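PDB 4CNG: SPOU RRNA methylase from Sulfolobus acidocaldarius, which catalyses transfer of a methyl group from S-adenosyl-L-methionine to the 2'-oxygen of cytidine 32 in tRNA, working as a homodimer. Local coordinates for residues I95-I100 / F128-E133; G105-K110 / D146-I151; I112-L117 / F150-P155. The protein carries 1 engineered substitution. One frame throughout, in Å; residues are numbered along the deposited sequence. Where two conformers were deposited one is given.

All three contacts lie in the half of the parallel sheet that carries the cofactor pocket. Contact 1, pairing strands 93-97 and 125-130, is buried and nearest the centre of the chain; contact 3 is also buried but farther out, beside the second subunit; contact 2 is partly buried. Contacts 2 and 3, about 11 Å apart between centres, share Phe150 and Ile151, the latter bonding the adenine through its backbone. Strand 147-149 joins contact 1 to contact 2 through Ala96. Contact 1 combines strand pairing with a threonine hydroxyl that also meets the ribose; contact 2 adds a lysine chain and a water, and contact 3 sets an arginine and a proline against the loop after strand 147-149.

Contact 1. Residues I95-I100 / F128-E133; sequences IATSSI and FIFGRE. With SAH (S-adenosyl-L-homocysteine), chain C; SAH (S-adenosyl-L-homocysteine), chain D.
Thr97 OG1 sits in a short hydrogen-bond chain, donating a hydrogen bond to Ile129 O at 2.7 Å and accepting one from the ribose O2' of S-adenosyl-L-homocysteine (chain C) at 2.6 Å. A chi1 of 53° places this hydroxyl between the backbone N and the carbonyl carbon, turned to the neighbouring strand. The same O2' also receives Gly131 N, 3.1 Å away. Gly131 has room for no side chain here, because a beta carbon would run into the ribose O3'. The next residue after Thr97, Ser98, donates from OG to OXT of the second ligand (chain D). Farther back, the parallel strands are tied by Ile129 N donating to Ile95 O at 2.8 Å. Thr97 CG2 makes a CH-pi contact over one face of the Phe130 ring, 4.2 Å from its centroid, while Ile95 and Phe128 run side by side, with CD1 of Ile95 3.9 Å from CZ of Phe128. A valine in place of Thr97 would probably leave both Ile129 O and the ribose O2' without their hydroxyl mate. Strand pairing and ribose recognition thus share one threonine oxygen at the strand ends, in the cofactor pocket of this SPOUT methyltransferase.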
loop_
_atom_site.group_PDB
_atom_site.type_symbol
_atom_site.label_atom_id
_atom_site.label_comp_id
_atom_site.label_asym_id
_atom_site.label_seq_id
_atom_site.Cartn_x
_atom_site.Cartn_y
_atom_site.Cartn_z
ATOM N N ILE A 95 -8.417 -16.294 -4.182
ATOM C CA ILE A 95 -9.046 -15.084 -3.703
ATOM C C ILE A 95 -8.697 -13.968 -4.678
ATOM O O ILE A 95 -7.572 -13.480 -4.732
ATOM C CB ILE A 95 -8.635 -14.733 -2.262
ATOM C CG1 ILE A 95 -9.032 -15.906 -1.345
ATOM C CG2 ILE A 95 -9.282 -13.416 -1.844
ATOM C CD1 ILE A 95 -8.762 -15.661 0.125
ATOM N N ALA A 96 -9.658 -13.580 -5.490
ATOM C CA ALA A 96 -9.551 -12.425 -6.377
ATOM C C ALA A 96 -9.810 -11.148 -5.561
ATOM O O ALA A 96 -10.286 -11.215 -4.425
ATOM C CB ALA A 96 -10.567 -12.548 -7.540
ATOM N N THR A 97 -9.489 -10.008 -6.158
ATOM C CA THR A 97 -9.659 -8.682 -5.513
ATOM C C THR A 97 -10.350 -7.768 -6.505
ATOM O O THR A 97 -10.162 -7.858 -7.723
ATOM C CB THR A 97 -8.278 -8.116 -5.104
ATOM O OG1 THR A 97 -7.407 -8.130 -6.240
ATOM C CG2 THR A 97 -7.683 -8.908 -3.977
ATOM N N SER A 98 -11.137 -6.835 -5.961
ATOM C CA SER A 98 -11.776 -5.794 -6.766
ATOM C C SER A 98 -12.083 -4.596 -5.870
ATOM O O SER A 98 -12.516 -4.767 -4.722
ATOM C CB SER A 98 -13.077 -6.302 -7.403
ATOM O OG SER A 98 -13.832 -5.231 -7.989
ATOM N N SER A 99 -12.011 -3.418 -6.458
ATOM C CA SER A 99 -12.426 -2.182 -5.850
ATOM C C SER A 99 -13.916 -1.914 -5.848
ATOM O O SER A 99 -14.325 -0.864 -5.339
ATOM C CB SER A 99 -11.722 -1.004 -6.528
ATOM O OG SER A 99 -12.093 -0.895 -7.886
ATOM N N ILE A 100 -14.740 -2.820 -6.350
ATOM C CA ILE A 100 -16.186 -2.579 -6.234
ATOM C C ILE A 100 -16.713 -2.599 -4.792
ATOM O O ILE A 100 -16.666 -3.585 -4.177
ATOM C CB ILE A 100 -16.971 -3.595 -7.038
ATOM C CG1 ILE A 100 -16.619 -3.411 -8.495
ATOM C CG2 ILE A 100 -18.456 -3.363 -6.847
ATOM C CD1 ILE A 100 -17.047 -4.595 -9.355
ATOM N N PHE A 128 -3.699 -15.170 -3.984
ATOM C CA PHE A 128 -4.288 -13.830 -3.940
ATOM C C PHE A 128 -4.039 -13.186 -5.285
ATOM O O PHE A 128 -2.884 -13.015 -5.668
ATOM C CB PHE A 128 -3.703 -12.979 -2.807
ATOM C CG PHE A 128 -4.241 -13.311 -1.447
ATOM C CD1 PHE A 128 -3.785 -14.401 -0.725
ATOM C CD2 PHE A 128 -5.339 -12.640 -0.951
ATOM C CE1 PHE A 128 -4.340 -14.718 0.516
ATOM C CE2 PHE A 128 -5.859 -12.913 0.298
ATOM C CZ PHE A 128 -5.372 -13.973 0.997
ATOM N N ILE A 129 -5.116 -12.805 -5.970
ATOM C CA ILE A 129 -5.075 -12.463 -7.380
ATOM C C ILE A 129 -5.473 -10.995 -7.522
ATOM O O ILE A 129 -6.537 -10.579 -7.044
ATOM C CB ILE A 129 -6.041 -13.347 -8.216
ATOM C CG1 ILE A 129 -5.751 -14.805 -7.998
ATOM C CG2 ILE A 129 -6.043 -12.947 -9.652
ATOM C CD1 ILE A 129 -6.954 -15.710 -8.149
ATOM N N PHE A 130 -4.603 -10.208 -8.196
ATOM C CA PHE A 130 -4.794 -8.785 -8.426
ATOM C C PHE A 130 -4.798 -8.525 -9.910
ATOM O O PHE A 130 -4.084 -9.175 -10.677
ATOM C CB PHE A 130 -3.649 -7.992 -7.739
ATOM C CG PHE A 130 -3.632 -8.108 -6.238
ATOM C CD1 PHE A 130 -3.094 -9.189 -5.615
ATOM C CD2 PHE A 130 -4.176 -7.106 -5.464
ATOM C CE1 PHE A 130 -3.134 -9.313 -4.237
ATOM C CE2 PHE A 130 -4.172 -7.198 -4.076
ATOM C CZ PHE A 130 -3.659 -8.303 -3.466
ATOM N N GLY A 131 -5.613 -7.569 -10.295
ATOM C CA GLY A 131 -5.822 -7.238 -11.688
ATOM C C GLY A 131 -5.053 -6.051 -12.218
ATOM O O GLY A 131 -4.125 -5.513 -11.618
ATOM N N ARG A 132 -5.415 -5.725 -13.456
ATOM C CA ARG A 132 -4.725 -4.736 -14.282
ATOM C C ARG A 132 -5.023 -3.328 -13.813
ATOM O O ARG A 132 -6.150 -3.028 -13.435
ATOM C CB ARG A 132 -5.247 -4.927 -15.719
ATOM C CG ARG A 132 -5.039 -6.323 -16.298
ATOM C CD ARG A 132 -5.987 -6.585 -17.452
ATOM N NE ARG A 132 -5.898 -7.955 -17.949
ATOM C CZ ARG A 132 -6.584 -8.982 -17.482
ATOM N NH1 ARG A 132 -7.373 -8.873 -16.437
ATOM N NH2 ARG A 132 -6.449 -10.164 -18.041
ATOM N N GLU A 133 -4.034 -2.449 -13.900
ATOM C CA GLU A 133 -4.264 -1.085 -13.513
ATOM C C GLU A 133 -5.410 -0.492 -14.328
ATOM O O GLU A 133 -6.238 0.228 -13.799
ATOM C CB GLU A 133 -2.996 -0.249 -13.679
ATOM C CG GLU A 133 -1.814 -0.702 -12.840
ATOM C CD GLU A 133 -0.775 -1.578 -13.557
ATOM O OE1 GLU A 133 -1.218 -2.554 -14.286
ATOM O OE2 GLU A 133 0.474 -1.335 -13.320
HETATM N N SAH C . -10.636 0.588 -13.341
HETATM C CA SAH C . -10.143 -0.711 -12.811
HETATM C CB SAH C . -9.280 -0.414 -11.595
HETATM C CG SAH C . -8.295 -1.546 -11.253
HETATM S SD SAH C . -7.281 -1.134 -9.839
HETATM C C SAH C . -11.332 -1.573 -12.498
HETATM O O SAH C . -12.474 -1.112 -12.549
HETATM O OXT SAH C . -11.223 -2.771 -12.337
HETATM C "C5'" SAH C . -6.042 -2.415 -10.041
HETATM C "C4'" SAH C . -6.154 -3.606 -9.097
HETATM O "O4'" SAH C . -5.930 -3.158 -7.750
HETATM C "C3'" SAH C . -7.482 -4.274 -9.040
HETATM O "O3'" SAH C . -7.630 -5.159 -10.163
HETATM C "C2'" SAH C . -7.452 -4.977 -7.712
HETATM O "O2'" SAH C . -6.651 -6.150 -7.798
HETATM C "C1'" SAH C . -6.724 -3.941 -6.846
HETATM N N9 SAH C . -7.633 -3.002 -6.123
HETATM C C8 SAH C . -7.627 -1.641 -6.196
HETATM N N7 SAH C . -8.442 -1.128 -5.233
HETATM C C5 SAH C . -8.926 -2.185 -4.537
HETATM C C6 SAH C . -9.734 -2.329 -3.392
HETATM N N6 SAH C . -10.277 -1.269 -2.759
HETATM N N1 SAH C . -9.986 -3.537 -2.949
HETATM C C2 SAH C . -9.437 -4.597 -3.562
HETATM N N3 SAH C . -8.638 -4.580 -4.619
HETATM C C4 SAH C . -8.367 -3.378 -5.078
HETATM N N SAH D . -12.895 -5.213 -14.012
HETATM C CA SAH D . -13.771 -5.097 -12.806
HETATM C CB SAH D . -14.712 -6.300 -12.748
HETATM C CG SAH D . -15.622 -6.498 -13.938
HETATM S SD SAH D . -16.650 -7.861 -13.546
HETATM C C SAH D . -12.976 -5.161 -11.554
HETATM O O SAH D . -11.959 -5.865 -11.600
HETATM O OXT SAH D . -13.408 -4.656 -10.519
HETATM C "C5'" SAH D . -17.502 -7.215 -12.169
HETATM C "C4'" SAH D . -18.969 -7.615 -12.249
HETATM O "O4'" SAH D . -19.631 -7.316 -11.026
HETATM C "C3'" SAH D . -19.726 -6.862 -13.336
HETATM O "O3'" SAH D . -19.806 -7.631 -14.529
HETATM C "C2'" SAH D . -21.105 -6.592 -12.755
HETATM O "O2'" SAH D . -22.151 -7.283 -13.457
HETATM C "C1'" SAH D . -21.013 -7.106 -11.321
HETATM N N9 SAH D . -21.480 -6.117 -10.346
HETATM C C8 SAH D . -22.122 -6.436 -9.212
HETATM N N7 SAH D . -22.245 -5.342 -8.427
HETATM C C5 SAH D . -21.615 -4.326 -9.045
HETATM C C6 SAH D . -21.388 -2.903 -8.747
HETATM N N6 SAH D . -21.866 -2.371 -7.595
HETATM N N1 SAH D . -20.683 -2.175 -9.654
HETATM C C2 SAH D . -20.195 -2.726 -10.790
HETATM N N3 SAH D . -20.361 -4.023 -11.127
HETATM C C4 SAH D . -21.028 -4.859 -10.284
#

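Contact 2. Residues G105-K110 / D146-I151; sequences GDLLRK and DFLLFI. With SAH (S-adenosyl-L-homocysteine), chain C.
Lys110 and Leu148 join a 3-10 segment to a strand of the parallel sheet in the SPOUT fold, in a partly buried contact toward the sheet's margin. Methyltransferases of this class form a deep trefoil knot toward the C-terminal side of the domain, which builds the cofactor pocket. Residues 106-110 lead into the short outermost strand 111-112, and 147-149 is the strand next to it. The bond that ties them is Leu148 N to Lys110 O, 2.8 Å long and nearly straight at 165°, with the donor standing above the carbonyl plane. The parallel pairing continues where Leu148 bonds in turn with Ile112. Lys110 O also receives the CA-H of Phe147 and lies at the edge of that residue's ring, in its plane, 3.7 Å from CD1 of Phe147.

The aliphatic part of Lys110 lies alongside the backbone at Asp146. With CG beside its own backbone N (chi1 -73°) and the chain extended from there, its methylenes run past Asp146 O, CG coming nearest at 3.6 Å. The ammonium is thereby carried beyond this carbonyl to the backbone oxygens of Ile142, in helix 139-143, and of Ser145, just after it, and the Asp146 carboxylate turns elsewhere, to Lys94 N. Leu107 CD1 and Leu148 CD2 meet loosely at 4.3 Å, and both leucines also pack on Ile142; Leu107 touches the second S-adenosyl-L-homocysteine as well.

Farther along the same chain, the backbone of Ile151 reads the adenine of the ligand in chain C: its N donates to N1 at 2.9 Å, and its O accepts from N6. Back at the margin, a water donates both to Arg109 O and to Asp146 O, the latter 2.8 Å from the water oxygen.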
loop_
_atom_site.group_PDB
_atom_site.type_symbol
_atom_site.label_atom_id
_atom_site.label_comp_id
_atom_site.label_asym_id
_atom_site.label_seq_id
_atom_site.Cartn_x
_atom_site.Cartn_y
_atom_site.Cartn_z
ATOM N N GLY A 105 -26.082 -8.594 -6.547
ATOM C CA GLY A 105 -26.423 -9.744 -7.368
ATOM C C GLY A 105 -25.633 -10.969 -6.963
ATOM O O GLY A 105 -25.194 -11.090 -5.820
ATOM N N ASP A 106 -25.357 -11.838 -7.921
ATOM C CA ASP A 106 -24.766 -13.128 -7.607
ATOM C C ASP A 106 -23.369 -13.027 -7.006
ATOM O O ASP A 106 -23.033 -13.831 -6.135
ATOM C CB ASP A 106 -24.733 -13.997 -8.851
ATOM C CG ASP A 106 -26.113 -14.214 -9.439
ATOM O OD1 ASP A 106 -27.083 -14.368 -8.659
ATOM O OD2 ASP A 106 -26.222 -14.264 -10.681
ATOM N N LEU A 107 -22.587 -12.025 -7.424
ATOM C CA LEU A 107 -21.213 -11.870 -6.933
ATOM C C LEU A 107 -21.163 -11.555 -5.442
ATOM O O LEU A 107 -20.145 -11.819 -4.797
ATOM C CB LEU A 107 -20.405 -10.823 -7.718
ATOM C CG LEU A 107 -19.671 -11.270 -8.985
ATOM C CD1 LEU A 107 -18.872 -10.092 -9.505
ATOM C CD2 LEU A 107 -18.776 -12.450 -8.646
ATOM N N LEU A 108 -22.253 -11.055 -4.872
ATOM C CA LEU A 108 -22.341 -10.901 -3.424
ATOM C C LEU A 108 -21.993 -12.219 -2.699
ATOM O O LEU A 108 -21.381 -12.191 -1.628
ATOM C CB LEU A 108 -23.728 -10.418 -3.020
ATOM C CG LEU A 108 -23.838 -10.018 -1.549
ATOM C CD1 LEU A 108 -23.021 -8.772 -1.250
ATOM C CD2 LEU A 108 -25.287 -9.819 -1.160
ATOM N N ARG A 109 -22.351 -13.369 -3.281
ATOM C CA ARG A 109 -22.153 -14.634 -2.607
ATOM C C ARG A 109 -20.674 -14.944 -2.407
ATOM O O ARG A 109 -20.346 -15.796 -1.586
ATOM C CB ARG A 109 -22.876 -15.748 -3.362
ATOM C CG ARG A 109 -24.387 -15.652 -3.218
ATOM C CD ARG A 109 -25.052 -16.958 -3.593
ATOM N NE ARG A 109 -25.588 -16.975 -4.954
ATOM C CZ ARG A 109 -26.218 -18.014 -5.498
ATOM N NH1 ARG A 109 -26.408 -19.123 -4.792
ATOM N NH2 ARG A 109 -26.648 -17.949 -6.753
ATOM N N LYS A 110 -19.811 -14.339 -3.236
ATOM C CA LYS A 110 -18.338 -14.474 -3.156
ATOM C C LYS A 110 -17.621 -13.377 -2.399
ATOM O O LYS A 110 -16.417 -13.444 -2.224
ATOM C CB LYS A 110 -17.723 -14.485 -4.584
ATOM C CG LYS A 110 -17.926 -15.727 -5.383
ATOM C CD LYS A 110 -17.182 -15.680 -6.692
ATOM C CE LYS A 110 -17.411 -17.010 -7.329
ATOM N NZ LYS A 110 -16.626 -16.985 -8.531
ATOM N N ASP A 146 -12.604 -18.309 -6.065
ATOM C CA ASP A 146 -13.504 -18.716 -4.993
ATOM C C ASP A 146 -14.145 -17.543 -4.244
ATOM O O ASP A 146 -15.302 -17.628 -3.849
ATOM C CB ASP A 146 -12.763 -19.595 -4.004
ATOM C CG ASP A 146 -12.256 -20.861 -4.652
ATOM O OD1 ASP A 146 -13.118 -21.637 -5.095
ATOM O OD2 ASP A 146 -11.034 -21.113 -4.681
ATOM N N PHE A 147 -13.377 -16.490 -4.029
ATOM C CA PHE A 147 -13.827 -15.334 -3.274
ATOM C C PHE A 147 -13.371 -14.053 -3.978
ATOM O O PHE A 147 -12.431 -14.093 -4.764
ATOM C CB PHE A 147 -13.248 -15.352 -1.847
ATOM C CG PHE A 147 -13.758 -16.486 -0.980
ATOM C CD1 PHE A 147 -15.050 -16.477 -0.513
ATOM C CD2 PHE A 147 -12.936 -17.514 -0.605
ATOM C CE1 PHE A 147 -15.506 -17.476 0.318
ATOM C CE2 PHE A 147 -13.398 -18.539 0.216
ATOM C CZ PHE A 147 -14.662 -18.480 0.708
ATOM N N LEU A 148 -14.048 -12.954 -3.674
ATOM C CA LEU A 148 -13.722 -11.648 -4.219
ATOM C C LEU A 148 -13.563 -10.681 -3.024
ATOM O O LEU A 148 -14.539 -10.326 -2.360
ATOM C CB LEU A 148 -14.822 -11.153 -5.139
ATOM C CG LEU A 148 -14.524 -9.857 -5.868
ATOM C CD1 LEU A 148 -13.309 -9.979 -6.754
ATOM C CD2 LEU A 148 -15.743 -9.365 -6.632
ATOM N N LEU A 149 -12.337 -10.289 -2.777
ATOM C CA LEU A 149 -11.962 -9.442 -1.641
ATOM C C LEU A 149 -11.982 -7.980 -2.031
ATOM O O LEU A 149 -11.365 -7.581 -3.002
ATOM C CB LEU A 149 -10.558 -9.828 -1.188
ATOM C CG LEU A 149 -9.911 -8.969 -0.086
ATOM C CD1 LEU A 149 -10.631 -9.071 1.210
ATOM C CD2 LEU A 149 -8.454 -9.343 0.036
ATOM N N PHE A 150 -12.724 -7.214 -1.252
ATOM C CA PHE A 150 -12.713 -5.736 -1.261
ATOM C C PHE A 150 -11.930 -5.223 -0.071
ATOM O O PHE A 150 -12.214 -5.639 1.050
ATOM C CB PHE A 150 -14.159 -5.204 -1.185
ATOM C CG PHE A 150 -14.264 -3.692 -1.115
ATOM C CD1 PHE A 150 -13.806 -2.925 -2.168
ATOM C CD2 PHE A 150 -14.790 -3.020 0.001
ATOM C CE1 PHE A 150 -13.809 -1.544 -2.124
ATOM C CE2 PHE A 150 -14.874 -1.606 0.014
ATOM C CZ PHE A 150 -14.381 -0.890 -1.057
ATOM N N ILE A 151 -10.980 -4.329 -0.318
ATOM C CA ILE A 151 -10.295 -3.616 0.761
ATOM C C ILE A 151 -11.077 -2.343 1.042
ATOM O O ILE A 151 -11.224 -1.491 0.166
ATOM C CB ILE A 151 -8.890 -3.217 0.291
ATOM C CG1 ILE A 151 -8.052 -4.446 -0.113
ATOM C CG2 ILE A 151 -8.213 -2.394 1.391
ATOM C CD1 ILE A 151 -6.854 -4.136 -0.990
HETATM N N SAH C . -10.636 0.588 -13.341
HETATM C CA SAH C . -10.143 -0.711 -12.811
HETATM C CB SAH C . -9.280 -0.414 -11.595
HETATM C CG SAH C . -8.295 -1.546 -11.253
HETATM S SD SAH C . -7.281 -1.134 -9.839
HETATM C C SAH C . -11.332 -1.573 -12.498
HETATM O O SAH C . -12.474 -1.112 -12.549
HETATM O OXT SAH C . -11.223 -2.771 -12.337
HETATM C "C5'" SAH C . -6.042 -2.415 -10.041
HETATM C "C4'" SAH C . -6.154 -3.606 -9.097
HETATM O "O4'" SAH C . -5.930 -3.158 -7.750
HETATM C "C3'" SAH C . -7.482 -4.274 -9.040
HETATM O "O3'" SAH C . -7.630 -5.159 -10.163
HETATM C "C2'" SAH C . -7.452 -4.977 -7.712
HETATM O "O2'" SAH C . -6.651 -6.150 -7.798
HETATM C "C1'" SAH C . -6.724 -3.941 -6.846
HETATM N N9 SAH C . -7.633 -3.002 -6.123
HETATM C C8 SAH C . -7.627 -1.641 -6.196
HETATM N N7 SAH C . -8.442 -1.128 -5.233
HETATM C C5 SAH C . -8.926 -2.185 -4.537
HETATM C C6 SAH C . -9.734 -2.329 -3.392
HETATM N N6 SAH C . -10.277 -1.269 -2.759
HETATM N N1 SAH C . -9.986 -3.537 -2.949
HETATM C C2 SAH C . -9.437 -4.597 -3.562
HETATM N N3 SAH C . -8.638 -4.580 -4.619
HETATM C C4 SAH C . -8.367 -3.378 -5.078
HETATM O O HOH W 1 -17.743 -17.626 -2.379
#

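Contact 3. Residues I112-L117 / F150-P155; sequences IRPIDL and FIPANP. With SAH (S-adenosyl-L-homocysteine), chain C.
The guanidinium of Arg113 and the ring of Phe150 stand nearly perpendicular, their planes 78° apart in the conformer described; Arg113 has a second one, so its guanidinium contacts may not hold in every molecule. Phe150 CB lies over one face of the guanidinium, 3.6 Å above its plane and offset toward the rim, and NE of Arg113 meets the edge of the phenyl ring in its plane, 3.7 Å from CD2 of Phe150. CE1 of the same ring lies 3.6 Å from N6 of the adenine. A bend at chi2 (-69°) folds the arginine chain back so that NH1 donates to Ile112 O at 3.0 Å. Phe150 N donates to the same oxygen at 3.1 Å, from the other face of the carbonyl plane and independently of the arginine's conformer. Arg113 N, for its part, bonds OD2 of Asp116 on the anti side of the carboxylate.

The pyrrolidine rings of Pro114 and Pro152 meet through their CD atoms, 3.6 Å apart. CD of Pro114 also lies 3.5 Å from Phe150 O, a buried carbonyl with no hydrogen-bonding partner in the model. Tyr171 of the second subunit packs on Pro114 and Ile151, which places the contact beside the dimer interface. One backbone bond and apolar packing thus join the turn after strand 111-112 to the start of the loop after strand 147-149, immediately before the adenine-binding Ile151; in the conformer described, the guanidinium would probably polarise the Ile112 carbonyl.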
loop_
_atom_site.group_PDB
_atom_site.type_symbol
_atom_site.label_atom_id
_atom_site.label_comp_id
_atom_site.label_asym_id
_atom_site.label_seq_id
_atom_site.Cartn_x
_atom_site.Cartn_y
_atom_site.Cartn_z
ATOM N N ILE A 112 -15.956 -10.875 0.134
ATOM C CA ILE A 112 -15.375 -10.926 1.470
ATOM C C ILE A 112 -14.560 -9.671 1.764
ATOM O O ILE A 112 -14.354 -8.833 0.887
ATOM C CB ILE A 112 -14.477 -12.164 1.647
ATOM C CG1 ILE A 112 -13.259 -12.075 0.725
ATOM C CG2 ILE A 112 -15.265 -13.439 1.380
ATOM C CD1 ILE A 112 -12.190 -13.104 1.024
ATOM N N ARG A 113 -14.328 -9.510 3.059
ATOM C CA ARG A 113 -13.460 -8.448 3.555
ATOM C C ARG A 113 -12.236 -9.022 4.262
ATOM O O ARG A 113 -12.138 -10.231 4.472
ATOM C CB ARG A 113 -14.230 -7.524 4.502
ATOM C CG ARG A 113 -15.520 -6.973 3.917
ATOM C CD ARG A 113 -15.241 -5.991 2.791
ATOM N NE ARG A 113 -16.468 -5.420 2.245
ATOM C CZ ARG A 113 -17.165 -5.958 1.253
ATOM N NH1 ARG A 113 -16.757 -7.086 0.692
ATOM N NH2 ARG A 113 -18.272 -5.368 0.823
ATOM N N PRO A 114 -11.285 -8.151 4.585
ATOM C CA PRO A 114 -10.025 -8.679 5.121
ATOM C C PRO A 114 -10.234 -9.400 6.449
ATOM O O PRO A 114 -9.514 -10.351 6.753
ATOM C CB PRO A 114 -9.185 -7.418 5.332
ATOM C CG PRO A 114 -9.706 -6.454 4.323
ATOM C CD PRO A 114 -11.178 -6.730 4.213
ATOM N N ILE A 115 -11.210 -8.946 7.227
ATOM C CA ILE A 115 -11.506 -9.555 8.523
ATOM C C ILE A 115 -11.851 -11.033 8.373
ATOM O O ILE A 115 -11.724 -11.809 9.320
ATOM C CB ILE A 115 -12.670 -8.836 9.232
ATOM C CG1 ILE A 115 -12.801 -9.328 10.674
ATOM C CG2 ILE A 115 -13.970 -9.048 8.471
ATOM C CD1 ILE A 115 -11.697 -8.842 11.588
ATOM N N ASP A 116 -12.287 -11.416 7.177
ATOM C CA ASP A 116 -12.646 -12.782 6.906
ATOM C C ASP A 116 -11.437 -13.676 6.549
ATOM O O ASP A 116 -11.551 -14.898 6.498
ATOM C CB ASP A 116 -13.691 -12.821 5.768
ATOM C CG ASP A 116 -14.913 -12.025 6.072
ATOM O OD1 ASP A 116 -15.566 -12.179 7.124
ATOM O OD2 ASP A 116 -15.365 -11.422 5.091
ATOM N N LEU A 117 -10.300 -13.070 6.252
ATOM C CA LEU A 117 -9.188 -13.830 5.696
ATOM C C LEU A 117 -8.639 -14.899 6.610
ATOM O O LEU A 117 -8.394 -16.015 6.183
ATOM C CB LEU A 117 -8.057 -12.909 5.230
ATOM C CG LEU A 117 -8.411 -12.025 4.044
ATOM C CD1 LEU A 117 -7.260 -11.113 3.716
ATOM C CD2 LEU A 117 -8.743 -12.870 2.835
ATOM N N PHE A 150 -12.724 -7.214 -1.252
ATOM C CA PHE A 150 -12.713 -5.736 -1.261
ATOM C C PHE A 150 -11.930 -5.223 -0.071
ATOM O O PHE A 150 -12.214 -5.639 1.050
ATOM C CB PHE A 150 -14.159 -5.204 -1.185
ATOM C CG PHE A 150 -14.264 -3.692 -1.115
ATOM C CD1 PHE A 150 -13.806 -2.925 -2.168
ATOM C CD2 PHE A 150 -14.790 -3.020 0.001
ATOM C CE1 PHE A 150 -13.809 -1.544 -2.124
ATOM C CE2 PHE A 150 -14.874 -1.606 0.014
ATOM C CZ PHE A 150 -14.381 -0.890 -1.057
ATOM N N ILE A 151 -10.980 -4.329 -0.318
ATOM C CA ILE A 151 -10.295 -3.616 0.761
ATOM C C ILE A 151 -11.077 -2.343 1.042
ATOM O O ILE A 151 -11.224 -1.491 0.166
ATOM C CB ILE A 151 -8.890 -3.217 0.291
ATOM C CG1 ILE A 151 -8.052 -4.446 -0.113
ATOM C CG2 ILE A 151 -8.213 -2.394 1.391
ATOM C CD1 ILE A 151 -6.854 -4.136 -0.990
ATOM N N PRO A 152 -11.568 -2.218 2.292
ATOM C CA PRO A 152 -12.373 -1.047 2.601
ATOM C C PRO A 152 -11.612 0.266 2.399
ATOM O O PRO A 152 -10.477 0.380 2.794
ATOM C CB PRO A 152 -12.741 -1.268 4.074
ATOM C CG PRO A 152 -12.799 -2.743 4.216
ATOM C CD PRO A 152 -11.671 -3.237 3.347
ATOM N N ALA A 153 -12.295 1.221 1.788
ATOM C CA ALA A 153 -11.731 2.522 1.481
ATOM C C ALA A 153 -12.908 3.445 1.154
ATOM O O ALA A 153 -14.050 3.039 1.162
ATOM C CB ALA A 153 -10.782 2.423 0.295
ATOM N N ASN A 154 -12.601 4.715 0.949
ATOM C CA ASN A 154 -13.607 5.736 0.654
ATOM C C ASN A 154 -14.603 5.203 -0.374
ATOM O O ASN A 154 -14.207 4.930 -1.495
ATOM C CB ASN A 154 -12.861 6.933 0.083
ATOM C CG ASN A 154 -13.735 8.092 -0.277
ATOM O OD1 ASN A 154 -14.955 8.036 -0.196
ATOM N ND2 ASN A 154 -13.091 9.139 -0.773
ATOM N N PRO A 155 -15.905 5.129 -0.013
ATOM C CA PRO A 155 -16.837 4.543 -0.976
ATOM C C PRO A 155 -16.989 5.392 -2.230
ATOM O O PRO A 155 -17.399 4.884 -3.264
ATOM C CB PRO A 155 -18.160 4.444 -0.210
ATOM C CG PRO A 155 -17.987 5.244 1.016
ATOM C CD PRO A 155 -16.526 5.329 1.305
HETATM N N SAH C . -10.636 0.588 -13.341
HETATM C CA SAH C . -10.143 -0.711 -12.811
HETATM C CB SAH C . -9.280 -0.414 -11.595
HETATM C CG SAH C . -8.295 -1.546 -11.253
HETATM S SD SAH C . -7.281 -1.134 -9.839
HETATM C C SAH C . -11.332 -1.573 -12.498
HETATM O O SAH C . -12.474 -1.112 -12.549
HETATM O OXT SAH C . -11.223 -2.771 -12.337
HETATM C "C5'" SAH C . -6.042 -2.415 -10.041
HETATM C "C4'" SAH C . -6.154 -3.606 -9.097
HETATM O "O4'" SAH C . -5.930 -3.158 -7.750
HETATM C "C3'" SAH C . -7.482 -4.274 -9.040
HETATM O "O3'" SAH C . -7.630 -5.159 -10.163
HETATM C "C2'" SAH C . -7.452 -4.977 -7.712
HETATM O "O2'" SAH C . -6.651 -6.150 -7.798
HETATM C "C1'" SAH C . -6.724 -3.941 -6.846
HETATM N N9 SAH C . -7.633 -3.002 -6.123
HETATM C C8 SAH C . -7.627 -1.641 -6.196
HETATM N N7 SAH C . -8.442 -1.128 -5.233
HETATM C C5 SAH C . -8.926 -2.185 -4.537
HETATM C C6 SAH C . -9.734 -2.329 -3.392
HETATM N N6 SAH C . -10.277 -1.269 -2.759
HETATM N N1 SAH C . -9.986 -3.537 -2.949
HETATM C C2 SAH C . -9.437 -4.597 -3.562
HETATM N N3 SAH C . -8.638 -4.580 -4.619
HETATM C C4 SAH C . -8.367 -3.378 -5.078
#